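Local coordinates for ethanolamine kinase Pv091845 (Plasmodium vivax, PDB 2QG7), which probably phosphorylates ethanolamine with ATP, the first step from ethanolamine to phosphatidylethanolamine, at residues E147-R151 and E152-K156; S234-W237 and N238-K242; D270-R273 and D274-E278; C356-E359 and R360-I364; F413-C416 and S417-W421. All coordinates share one frame; numbering follows the deposited sequence.

In the fold
Contact 2 (234-242) touches all four others: its centre is about 12 Å from those of contacts 4 and 5 and about 14 Å from those of contacts 1 and 3. Trp-241 packs on Ile-276 and Val-277 of contact 3, Leu-236 and Ile-240 meet Cys-416 of contact 5, Trp-237 and Ser-234 hold Glu-359 of contact 4, and Lys-242 bonds to Glu-147 O of contact 1. Tyr-362 and Phe-413 join contacts 4 and 5. Contact 1 belongs to the sheet-bearing lobe, contacts 2 to 5 to the helical one. In contact 4, Asp-363 holds His-294 N and Cys-295 N, in a loop that probably corresponds to the kinase catalytic loop.

Contact 1: E147-R151 and E152-K156; sequences EIINR and EREKK
Arg-151 and Glu-154, three residues apart, run side by side at the start of a helix and close a salt bridge, NH2 to OE2 at 3.1 Å. The bond is bent, 139° at the hydrogen. OE2 is met on its syn side, and the guanidinium and carboxylate planes are turned 47° apart, so this is a single-point grip and not a flat two-pronged pair. Arg-151 gets there by folding at chi2 (-72°), while Glu-154 reaches back toward the helix start with an extended chain. A water donates to both Glu-154 OE2 and Arg-151 O, giving that carboxylate oxygen a second partner. Over one face of the guanidinium sits the CG2 methyl of Ile-149, 3.5 Å above the plane and offset toward the rim of the group, an apolar lid suited to a flat, delocalised cation.

This is the N-terminus of helix 151-163, which follows strand 136-141 and corresponds in position to the C helix of protein-kinase-like folds. Asn-150 is its N-cap: its carbonyl receives Glu-154 N at 2.8 Å in the first helical turn. Its side chain rests CG on Arg-153 CB, and ND2 donates to Thr-225 O of helix 216-226, while OD1 lies 3.0 Å from Glu-152 OE1, two acceptors that are not bonded to each other.

Further out, Arg-151 NE bonds to Thr-145 OG1 and its guanidinium makes a cation-pi contact with Tyr-141, which together should restrict its rotation. Glu-154 OE1 pairs with Arg-178 of the sheet, so the carboxylate is shared between two arginines. Arg-153 NE reaches Gln-226, its guanidinium passing with one face above Asn-150 O.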
# COMPACT_ATOMS: atom_id res chain seq x y z
N GLU D 147 -14.75 17.32 13.57
CA GLU D 147 -13.52 16.62 13.96
C GLU D 147 -12.31 17.00 13.07
O GLU D 147 -11.17 17.17 13.55
CB GLU D 147 -13.77 15.11 13.94
CG GLU D 147 -15.23 14.72 14.42
CD GLU D 147 -15.49 13.22 14.22
OE1 GLU D 147 -14.63 12.55 13.56
OE2 GLU D 147 -16.54 12.70 14.72
N ILE D 148 -12.59 17.16 11.77
CA ILE D 148 -11.55 17.44 10.79
C ILE D 148 -11.71 18.81 10.12
O ILE D 148 -10.71 19.38 9.64
CB ILE D 148 -11.48 16.32 9.74
CG1 ILE D 148 -12.87 16.06 9.13
CG2 ILE D 148 -10.91 15.05 10.38
CD1 ILE D 148 -12.83 15.76 7.63
N ILE D 149 -12.95 19.31 10.09
CA ILE D 149 -13.30 20.60 9.44
C ILE D 149 -13.98 21.59 10.41
O ILE D 149 -14.87 21.23 11.17
CB ILE D 149 -14.17 20.38 8.16
CG1 ILE D 149 -13.38 19.56 7.11
CG2 ILE D 149 -14.66 21.74 7.61
CD1 ILE D 149 -14.20 18.93 5.99
N ASN D 150 -13.51 22.83 10.39
CA ASN D 150 -14.13 23.92 11.14
C ASN D 150 -14.97 24.77 10.17
O ASN D 150 -14.41 25.56 9.39
CB ASN D 150 -13.04 24.75 11.81
CG ASN D 150 -13.56 25.59 12.96
OD1 ASN D 150 -14.69 26.13 12.90
ND2 ASN D 150 -12.71 25.74 14.01
N ARG D 151 -16.29 24.58 10.21
CA ARG D 151 -17.23 25.14 9.23
C ARG D 151 -17.33 26.66 9.29
O ARG D 151 -17.53 27.30 8.27
CB ARG D 151 -18.62 24.53 9.41
CG ARG D 151 -18.68 23.01 9.21
CD ARG D 151 -18.52 22.61 7.74
NE ARG D 151 -18.40 21.16 7.55
CZ ARG D 151 -17.92 20.58 6.45
NH1 ARG D 151 -17.85 19.25 6.39
NH2 ARG D 151 -17.50 21.32 5.41
N GLU D 152 -17.19 27.20 10.50
CA GLU D 152 -17.25 28.63 10.76
C GLU D 152 -16.00 29.34 10.24
O GLU D 152 -16.07 30.46 9.74
CB GLU D 152 -17.42 28.90 12.26
CG GLU D 152 -18.65 28.22 12.90
CD GLU D 152 -18.30 26.90 13.62
OE1 GLU D 152 -17.24 26.82 14.30
OE2 GLU D 152 -19.10 25.92 13.52
N ARG D 153 -14.87 28.66 10.36
CA ARG D 153 -13.61 29.12 9.77
C ARG D 153 -13.61 28.93 8.23
O ARG D 153 -13.10 29.79 7.50
CB ARG D 153 -12.44 28.41 10.46
CG ARG D 153 -11.05 28.90 10.11
CD ARG D 153 -10.51 28.13 8.91
NE ARG D 153 -10.13 26.75 9.27
CZ ARG D 153 -10.25 25.71 8.43
NH1 ARG D 153 -9.84 24.50 8.84
NH2 ARG D 153 -10.79 25.86 7.18
N GLU D 154 -14.20 27.84 7.74
CA GLU D 154 -14.29 27.60 6.31
C GLU D 154 -15.13 28.67 5.60
O GLU D 154 -14.88 29.01 4.44
CB GLU D 154 -14.84 26.21 6.01
CG GLU D 154 -14.55 25.78 4.59
CD GLU D 154 -15.50 24.73 4.05
OE1 GLU D 154 -15.42 24.47 2.81
OE2 GLU D 154 -16.32 24.16 4.83
N LYS D 155 -16.13 29.17 6.34
CA LYS D 155 -17.10 30.15 5.86
C LYS D 155 -16.46 31.53 5.65
O LYS D 155 -16.70 32.20 4.63
CB LYS D 155 -18.27 30.23 6.85
CG LYS D 155 -19.54 30.85 6.27
CD LYS D 155 -20.73 30.73 7.20
CE LYS D 155 -20.67 31.81 8.28
NZ LYS D 155 -21.84 31.80 9.22
N LYS D 156 -15.62 31.92 6.61
CA LYS D 156 -14.86 33.16 6.55
C LYS D 156 -13.84 33.20 5.41
O LYS D 156 -13.78 34.19 4.65
CB LYS D 156 -14.17 33.40 7.88
CG LYS D 156 -15.13 33.65 9.03
CD LYS D 156 -14.38 34.02 10.33
CE LYS D 156 -15.35 34.17 11.50
NZ LYS D 156 -16.20 35.38 11.32
O HOH W 1 -18.49 25.97 5.80
O HOH W 2 -17.82 23.78 13.08

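Contact 2: S234-W237 and N238-K242; sequences SFLW and NTIWK
Ile-240 CD1 rests against two neighbouring side chains of the preceding turn, 3.7 Å from Leu-236 CD1 and 3.9 Å from Trp-237 CE3. All three sit at the opening of helix 236-251, part of the helical lobe of this kinase-like fold, and i to i+3 and i to i+4 spacing puts them on one face. Leu-236 and Ile-240 point the same way and lie alongside each other. Leu-236 also presents CG over the centre of the Trp-237 ring, 4.1 Å above its plane, so a branched aliphatic chain and a broad indole make a continuous apolar patch. Cys-416 of helix 413-430 closes on this patch from outside.

The Trp-241 ring continues the surface toward Ile-276 and Val-277 of helix 269-284. Its CD1 edge comes close to Trp-237 O, near the ring plane, while Trp-241 N takes the same carbonyl in a normal helical bond at 3.0 Å. The indole nitrogens find acids: buried Trp-237 bonds through NE1 to Glu-359, and Trp-241 NE1 to Glu-280. An indole offers a large apolar surface with one N-H that can meet an acid.

At the polar edge Thr-239 turns its hydroxyl beside its own backbone N (chi1 -59°), which aims OG1 at Phe-235 O, 2.7 Å away. The same carbonyl also receives Thr-239 N through a weak bond, so one residue meets it twice. Before the helix, Ser-234 accepts from an amide of the first turn in a capping bond while also bonding to Glu-359: its OG meets Leu-236 N at 3.2 Å with an N-H...O angle of 162°.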
# COMPACT_ATOMS: atom_id res chain seq x y z
N SER D 234 0.88 30.30 12.14
CA SER D 234 0.51 29.21 11.27
C SER D 234 -0.55 28.35 11.96
O SER D 234 -0.57 28.22 13.20
CB SER D 234 1.74 28.38 10.93
OG SER D 234 1.43 27.22 10.14
N PHE D 235 -1.45 27.77 11.15
CA PHE D 235 -2.51 26.90 11.65
C PHE D 235 -2.11 25.42 11.54
O PHE D 235 -2.88 24.54 11.94
CB PHE D 235 -3.78 27.15 10.84
CG PHE D 235 -4.65 28.26 11.38
CD1 PHE D 235 -6.00 28.04 11.60
CD2 PHE D 235 -4.13 29.51 11.65
CE1 PHE D 235 -6.82 29.08 12.08
CE2 PHE D 235 -4.95 30.52 12.15
CZ PHE D 235 -6.27 30.30 12.35
N LEU D 236 -0.91 25.17 11.01
CA LEU D 236 -0.45 23.85 10.65
C LEU D 236 -0.16 22.96 11.85
O LEU D 236 -0.63 21.81 11.90
CB LEU D 236 0.79 23.97 9.75
CG LEU D 236 1.63 22.79 9.28
CD1 LEU D 236 0.78 21.66 8.62
CD2 LEU D 236 2.68 23.32 8.33
N TRP D 237 0.60 23.49 12.80
CA TRP D 237 1.05 22.71 13.96
C TRP D 237 -0.06 22.51 14.96
O TRP D 237 -0.09 21.51 15.65
CB TRP D 237 2.26 23.38 14.60
CG TRP D 237 3.21 23.82 13.58
CD1 TRP D 237 3.44 25.10 13.18
CD2 TRP D 237 4.03 22.98 12.75
NE1 TRP D 237 4.38 25.12 12.18
CE2 TRP D 237 4.75 23.83 11.89
CE3 TRP D 237 4.22 21.59 12.65
CZ2 TRP D 237 5.66 23.36 10.95
CZ3 TRP D 237 5.12 21.12 11.74
CH2 TRP D 237 5.84 22.00 10.89
N ASN D 238 -0.96 23.47 15.06
CA ASN D 238 -2.18 23.32 15.81
C ASN D 238 -3.03 22.17 15.27
O ASN D 238 -3.69 21.48 16.04
CB ASN D 238 -3.00 24.62 15.73
CG ASN D 238 -4.27 24.59 16.58
OD1 ASN D 238 -4.21 24.77 17.82
ND2 ASN D 238 -5.42 24.37 15.93
N THR D 239 -3.02 21.98 13.95
CA THR D 239 -3.83 20.97 13.27
C THR D 239 -3.18 19.59 13.41
O THR D 239 -3.86 18.63 13.74
CB THR D 239 -4.04 21.31 11.78
OG1 THR D 239 -4.68 22.58 11.68
CG2 THR D 239 -4.93 20.30 11.10
N ILE D 240 -1.87 19.53 13.17
CA ILE D 240 -1.11 18.28 13.35
C ILE D 240 -1.20 17.75 14.78
O ILE D 240 -1.45 16.57 14.98
CB ILE D 240 0.38 18.41 12.90
CG1 ILE D 240 0.45 18.77 11.42
CG2 ILE D 240 1.13 17.10 13.13
CD1 ILE D 240 1.87 18.93 10.92
N TRP D 241 -1.00 18.62 15.76
CA TRP D 241 -1.17 18.23 17.18
C TRP D 241 -2.60 17.89 17.54
O TRP D 241 -2.82 17.06 18.42
CB TRP D 241 -0.63 19.31 18.14
CG TRP D 241 0.87 19.36 18.16
CD1 TRP D 241 1.67 20.36 17.69
CD2 TRP D 241 1.76 18.36 18.67
NE1 TRP D 241 3.00 20.05 17.87
CE2 TRP D 241 3.08 18.82 18.46
CE3 TRP D 241 1.58 17.10 19.26
CZ2 TRP D 241 4.22 18.07 18.84
CZ3 TRP D 241 2.71 16.35 19.63
CH2 TRP D 241 4.01 16.84 19.42
N LYS D 242 -3.57 18.50 16.86
CA LYS D 242 -4.97 18.17 17.12
C LYS D 242 -5.22 16.71 16.71
O LYS D 242 -5.88 15.97 17.42
CB LYS D 242 -5.86 19.12 16.33
CG LYS D 242 -7.40 19.03 16.59
CD LYS D 242 -8.14 19.43 15.21
CE LYS D 242 -9.71 19.38 15.41
NZ LYS D 242 -10.46 19.80 14.14

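Contact 3: D270-R273 and D274-E278; sequences DVLR and DSIVE
Asp-274 lays one face of its carboxylate over the carbonyl oxygen of Asp-270, with CG 3.3 Å from Asp-270 O. The two are both electron-rich at their oxygens, and OD1 makes no hydrogen bond to that carbonyl; the oxygen instead accepts the amide of Asp-274 at 3.1 Å. The guanidinium of the neighbouring Arg-273 meets Asp-270 edge-on: NH2 donates to OD1 at 2.7 Å in a nearly straight bond, with the acceptor in the guanidinium plane. OD1 is taken on its anti side. The arginine bends at chi3 (-64°) to swing back toward the residue three positions before it, and this i to i+3 salt bridge lies on the exposed side of the helix.

Both segments belong to helix 269-284 in the helical lobe, close to its N-terminus, where an acidic residue such as Asp-270 is probably favoured by the helix dipole. On another side Ser-275 folds its hydroxyl back beside its own backbone N, and OG donates to Val-271 O at 2.9 Å. Ser-275 N reaches the same oxygen at an equal 2.9 Å, the two donors coming from opposite faces of the carbonyl plane. Both donors of the serine thus go to one carbonyl of the preceding turn.

The buried face is apolar: Leu-272 CG and Ile-276 CD1 approach to 4.2 Å, a loose touch, and both turn to a neighbouring helix. Leu-272 packs on Leu-423 and Ile-276 on Ile-419. Leu-272 also meets Leu-266 of the second subunit, and Val-271 meets Lys-265 of that subunit, placing this turn at the dimer interface.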
# COMPACT_ATOMS: atom_id res chain seq x y z
N ASP D 270 4.94 7.76 21.53
CA ASP D 270 6.01 8.54 22.15
C ASP D 270 7.05 8.93 21.11
O ASP D 270 7.57 10.05 21.14
CB ASP D 270 6.68 7.77 23.29
CG ASP D 270 5.72 7.49 24.45
OD1 ASP D 270 5.14 8.45 25.01
OD2 ASP D 270 5.52 6.30 24.81
N VAL D 271 7.35 7.99 20.21
CA VAL D 271 8.27 8.22 19.09
C VAL D 271 7.61 9.12 18.02
O VAL D 271 8.30 9.90 17.32
CB VAL D 271 8.77 6.88 18.47
CG1 VAL D 271 9.62 7.10 17.24
CG2 VAL D 271 9.55 6.07 19.51
N LEU D 272 6.29 8.99 17.89
CA LEU D 272 5.56 9.83 17.00
C LEU D 272 5.58 11.28 17.53
O LEU D 272 5.83 12.22 16.75
CB LEU D 272 4.12 9.30 16.80
CG LEU D 272 3.17 10.06 15.87
CD1 LEU D 272 3.67 10.15 14.41
CD2 LEU D 272 1.79 9.44 15.92
N ARG D 273 5.31 11.44 18.84
CA ARG D 273 5.40 12.73 19.53
C ARG D 273 6.74 13.38 19.33
O ARG D 273 6.81 14.56 19.05
CB ARG D 273 5.15 12.58 21.02
CG ARG D 273 4.88 13.90 21.77
CD ARG D 273 4.61 13.68 23.27
NE ARG D 273 3.41 12.89 23.58
CZ ARG D 273 3.43 11.60 23.94
NH1 ARG D 273 2.30 10.94 24.21
NH2 ARG D 273 4.59 10.95 24.03
N ASP D 274 7.81 12.61 19.43
CA ASP D 274 9.16 13.09 19.20
C ASP D 274 9.42 13.49 17.76
O ASP D 274 10.18 14.42 17.49
CB ASP D 274 10.17 12.00 19.56
CG ASP D 274 10.33 11.79 21.06
OD1 ASP D 274 9.68 12.52 21.85
OD2 ASP D 274 11.11 10.89 21.47
N SER D 275 8.84 12.74 16.83
CA SER D 275 9.01 12.95 15.40
C SER D 275 8.30 14.21 14.92
O SER D 275 8.81 14.89 14.04
CB SER D 275 8.45 11.75 14.65
OG SER D 275 9.38 10.68 14.70
N ILE D 276 7.13 14.49 15.47
CA ILE D 276 6.40 15.72 15.14
C ILE D 276 7.12 16.97 15.68
O ILE D 276 7.23 17.99 14.96
CB ILE D 276 4.95 15.68 15.65
CG1 ILE D 276 4.19 14.53 14.97
CG2 ILE D 276 4.27 17.04 15.41
CD1 ILE D 276 2.86 14.26 15.59
N VAL D 277 7.62 16.88 16.91
CA VAL D 277 8.50 17.88 17.50
C VAL D 277 9.74 18.10 16.62
O VAL D 277 10.12 19.23 16.33
CB VAL D 277 8.90 17.50 18.96
CG1 VAL D 277 10.03 18.37 19.45
CG2 VAL D 277 7.73 17.64 19.89
N GLU D 278 10.37 17.02 16.18
CA GLU D 278 11.52 17.11 15.28
C GLU D 278 11.22 17.77 13.91
O GLU D 278 12.06 18.51 13.37
CB GLU D 278 12.12 15.72 15.03
CG GLU D 278 13.48 15.73 14.38
CD GLU D 278 14.10 14.34 14.22
OE1 GLU D 278 13.36 13.33 14.26
OE2 GLU D 278 15.34 14.25 14.00

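Contact 4: C356-E359 and R360-I364; sequences CPME and RAYDI
Strand 356-359 runs straight into helix 360-364 at nearly a right angle, their axes 92° apart and 5.6 Å at closest approach, with Glu-359 as the N-cap. Its carbonyl receives Tyr-362 N in a weak bond of 3.2 Å, the first turn of the helix.

Across the bend, Met-358 and Tyr-362 lie side by side. The sulfur comes to 3.7 Å from Tyr-362 CD2 and 4.3 Å from the ring centroid, 36° off the ring normal, an oblique Met-aromatic contact. The extended methionine chain carries its sulfur to the ring, and the tyrosine, with CG anti to the backbone N (chi1 180°), places its ring alongside the Met-358 chain. Methionine is well suited here, since its long, flexible, polarisable chain can lie in a buried place against an aromatic ring.

Glu-359 turns its carboxylate toward the start of helix 236-251 and the loop before it, where Ser-234 and Trp-237 satisfy both oxygens of this buried acid. Arg-360 stretches out to form a salt bridge with Glu-409 through NE.

Asp-363 is one turn into the helix. OD2 bonds to His-294 N and to His-210 NE2, OD1 to Cys-295 N, so that three donors grip the carboxylate and the first residues of the loop after strand 290-293 are held. That loop reads His-Cys-Asp and probably corresponds to the H-x-D catalytic loop of the kinase fold. In protein kinases an aspartate near the start of helix F, well downstream, binds the backbone of that loop, and Asp-363 is consistent with the same role.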
# COMPACT_ATOMS: atom_id res chain seq x y z
N CYS D 356 -6.43 27.55 5.24
CA CYS D 356 -6.14 28.38 6.40
C CYS D 356 -4.73 28.89 6.26
O CYS D 356 -4.02 28.54 5.30
CB CYS D 356 -6.32 27.62 7.71
SG CYS D 356 -5.40 26.06 7.78
N PRO D 357 -4.33 29.80 7.15
CA PRO D 357 -2.98 30.36 7.10
C PRO D 357 -1.89 29.38 7.53
O PRO D 357 -1.88 28.94 8.65
CB PRO D 357 -3.08 31.57 8.04
CG PRO D 357 -4.59 31.80 8.25
CD PRO D 357 -5.18 30.47 8.17
N MET D 358 -1.00 29.03 6.63
CA MET D 358 0.11 28.14 6.95
C MET D 358 1.32 28.65 6.22
O MET D 358 1.19 29.52 5.37
CB MET D 358 -0.20 26.72 6.45
CG MET D 358 -1.27 25.98 7.20
SD MET D 358 -1.44 24.24 6.74
CE MET D 358 -2.80 23.79 7.83
N GLU D 359 2.48 28.06 6.50
CA GLU D 359 3.70 28.23 5.74
C GLU D 359 3.45 27.92 4.28
O GLU D 359 2.86 26.90 3.95
CB GLU D 359 4.78 27.30 6.28
CG GLU D 359 5.33 27.66 7.67
CD GLU D 359 4.55 27.08 8.83
OE1 GLU D 359 3.36 26.66 8.65
OE2 GLU D 359 5.11 27.01 9.96
N ARG D 360 3.94 28.79 3.40
CA ARG D 360 3.78 28.65 1.97
C ARG D 360 4.47 27.42 1.46
O ARG D 360 4.11 26.89 0.40
CB ARG D 360 4.25 29.90 1.20
CG ARG D 360 5.71 30.32 1.43
CD ARG D 360 6.28 31.10 0.26
NE ARG D 360 7.73 31.35 0.38
CZ ARG D 360 8.48 32.09 -0.44
NH1 ARG D 360 7.94 32.72 -1.49
NH2 ARG D 360 9.80 32.23 -0.22
N ALA D 361 5.49 26.99 2.20
CA ALA D 361 6.30 25.84 1.80
C ALA D 361 5.55 24.52 2.05
O ALA D 361 5.71 23.56 1.28
CB ALA D 361 7.62 25.86 2.48
N TYR D 362 4.71 24.48 3.10
CA TYR D 362 3.78 23.36 3.27
C TYR D 362 2.85 23.08 2.05
O TYR D 362 2.71 21.93 1.62
CB TYR D 362 2.94 23.55 4.51
CG TYR D 362 1.99 22.43 4.69
CD1 TYR D 362 2.39 21.23 5.31
CD2 TYR D 362 0.67 22.54 4.23
CE1 TYR D 362 1.50 20.17 5.48
CE2 TYR D 362 -0.23 21.47 4.37
CZ TYR D 362 0.19 20.30 5.01
OH TYR D 362 -0.72 19.27 5.15
N ASP D 363 2.22 24.14 1.51
CA ASP D 363 1.29 24.00 0.41
C ASP D 363 1.94 23.52 -0.88
O ASP D 363 1.31 22.80 -1.65
CB ASP D 363 0.58 25.33 0.17
CG ASP D 363 -0.89 25.17 -0.22
OD1 ASP D 363 -1.47 24.06 -0.04
OD2 ASP D 363 -1.45 26.19 -0.69
N ILE D 364 3.18 23.88 -1.11
CA ILE D 364 3.92 23.47 -2.28
C ILE D 364 4.42 22.01 -2.17
O ILE D 364 4.28 21.24 -3.12
CB ILE D 364 5.12 24.45 -2.59
CG1 ILE D 364 4.60 25.90 -2.65
CG2 ILE D 364 5.90 24.03 -3.89
CD1 ILE D 364 5.70 26.99 -2.62

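Contact 5: F413-C416 and S417-W421; sequences FYIC and SHINW
Ile-415 and Ile-419 touch across one turn of helix 413-430, CG2 to CD1 at 3.9 Å, on the flank facing helix 269-284. Ile-415 sends CG2 out anti to its backbone N, and Ile-419 extends CD1 back past Ile-415 O. Beside them Cys-416, a small residue that lets neighbouring side chains come near, packs against Val-279. The backbone repeat is regular: Ser-417 N meets Phe-413 O at 2.9 Å and Asn-420 N meets Cys-416 O at 3.0 Å. The His-418 imidazole is also closely packed. It keeps one face over Tyr-414 O, CD2 being 3.1 Å from it, while Phe-454 and Trp-378 meet the ring edge-to-face.

The contact has no solvent side, since all its residues are buried; its looser part is the side chains that leave this turn and hardly touch the other segment. Phe-413 turns to Ala-361 and Tyr-362, and Tyr-414 carries its hydroxyl to Glu-387. Asn-420 holds ND2 over one face of Trp-421, 3.5 Å above the ring plane and toward its rim.

Several of the buried polar atoms have partners. Tyr-414 O accepts from His-418 N and from Asn-369 ND2, and Ser-417 OG bonds to Asn-366. Because His-418 ND1 is bonded to Arg-445 NE, which can only donate, ND1 probably serves as acceptor, and the proton of a neutral ring would then sit on NE2.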
# COMPACT_ATOMS: atom_id res chain seq x y z
N PHE D 413 9.06 19.95 4.49
CA PHE D 413 7.60 19.98 4.57
C PHE D 413 6.98 18.76 3.86
O PHE D 413 5.79 18.48 4.05
CB PHE D 413 7.02 21.29 3.99
CG PHE D 413 7.24 22.48 4.87
CD1 PHE D 413 8.44 23.20 4.80
CD2 PHE D 413 6.26 22.88 5.77
CE1 PHE D 413 8.64 24.27 5.59
CE2 PHE D 413 6.45 24.00 6.60
CZ PHE D 413 7.64 24.67 6.52
N TYR D 414 7.79 18.07 3.08
CA TYR D 414 7.41 16.81 2.49
C TYR D 414 6.96 15.79 3.57
O TYR D 414 5.84 15.23 3.51
CB TYR D 414 8.58 16.25 1.74
CG TYR D 414 8.69 16.68 0.31
CD1 TYR D 414 7.95 16.02 -0.68
CD2 TYR D 414 9.57 17.71 -0.08
CE1 TYR D 414 8.05 16.36 -2.00
CE2 TYR D 414 9.70 18.07 -1.44
CZ TYR D 414 8.94 17.38 -2.38
OH TYR D 414 9.02 17.70 -3.70
N ILE D 415 7.83 15.60 4.56
CA ILE D 415 7.55 14.78 5.74
C ILE D 415 6.42 15.30 6.60
O ILE D 415 5.66 14.54 7.19
CB ILE D 415 8.79 14.60 6.65
CG1 ILE D 415 9.92 13.86 5.88
CG2 ILE D 415 8.42 13.76 7.89
CD1 ILE D 415 11.27 14.21 6.50
N CYS D 416 6.35 16.61 6.70
CA CYS D 416 5.27 17.28 7.43
C CYS D 416 3.86 16.99 6.81
O CYS D 416 2.87 16.74 7.50
CB CYS D 416 5.58 18.79 7.41
SG CYS D 416 4.41 19.72 8.34
N SER D 417 3.80 17.04 5.50
CA SER D 417 2.64 16.67 4.73
C SER D 417 2.26 15.17 4.89
O SER D 417 1.09 14.83 5.00
CB SER D 417 2.96 16.97 3.26
OG SER D 417 1.97 16.45 2.42
N HIS D 418 3.26 14.27 4.94
CA HIS D 418 3.03 12.86 5.28
C HIS D 418 2.40 12.63 6.66
O HIS D 418 1.48 11.84 6.81
CB HIS D 418 4.33 12.06 5.18
CG HIS D 418 4.86 11.95 3.80
ND1 HIS D 418 4.05 11.61 2.73
CD2 HIS D 418 6.10 12.12 3.30
CE1 HIS D 418 4.79 11.56 1.62
NE2 HIS D 418 6.04 11.87 1.94
N ILE D 419 2.93 13.29 7.68
CA ILE D 419 2.41 13.15 9.01
C ILE D 419 1.00 13.69 9.13
O ILE D 419 0.12 13.05 9.72
CB ILE D 419 3.37 13.78 10.05
CG1 ILE D 419 4.70 13.01 10.03
CG2 ILE D 419 2.74 13.78 11.44
CD1 ILE D 419 5.89 13.65 10.81
N ASN D 420 0.78 14.87 8.58
CA ASN D 420 -0.54 15.49 8.56
C ASN D 420 -1.61 14.57 7.97
O ASN D 420 -2.67 14.37 8.56
CB ASN D 420 -0.50 16.85 7.81
CG ASN D 420 -1.83 17.59 7.87
OD1 ASN D 420 -2.19 18.15 8.90
ND2 ASN D 420 -2.57 17.57 6.78
N TRP D 421 -1.37 14.05 6.78
CA TRP D 421 -2.37 13.25 6.11
C TRP D 421 -2.42 11.81 6.58
O TRP D 421 -3.45 11.17 6.42
CB TRP D 421 -2.24 13.33 4.59
CG TRP D 421 -2.69 14.69 4.09
CD1 TRP D 421 -1.89 15.69 3.62
CD2 TRP D 421 -4.02 15.22 4.09
NE1 TRP D 421 -2.65 16.78 3.29
CE2 TRP D 421 -3.95 16.53 3.58
CE3 TRP D 421 -5.28 14.71 4.47
CZ2 TRP D 421 -5.08 17.34 3.42
CZ3 TRP D 421 -6.41 15.52 4.31
CH2 TRP D 421 -6.31 16.82 3.80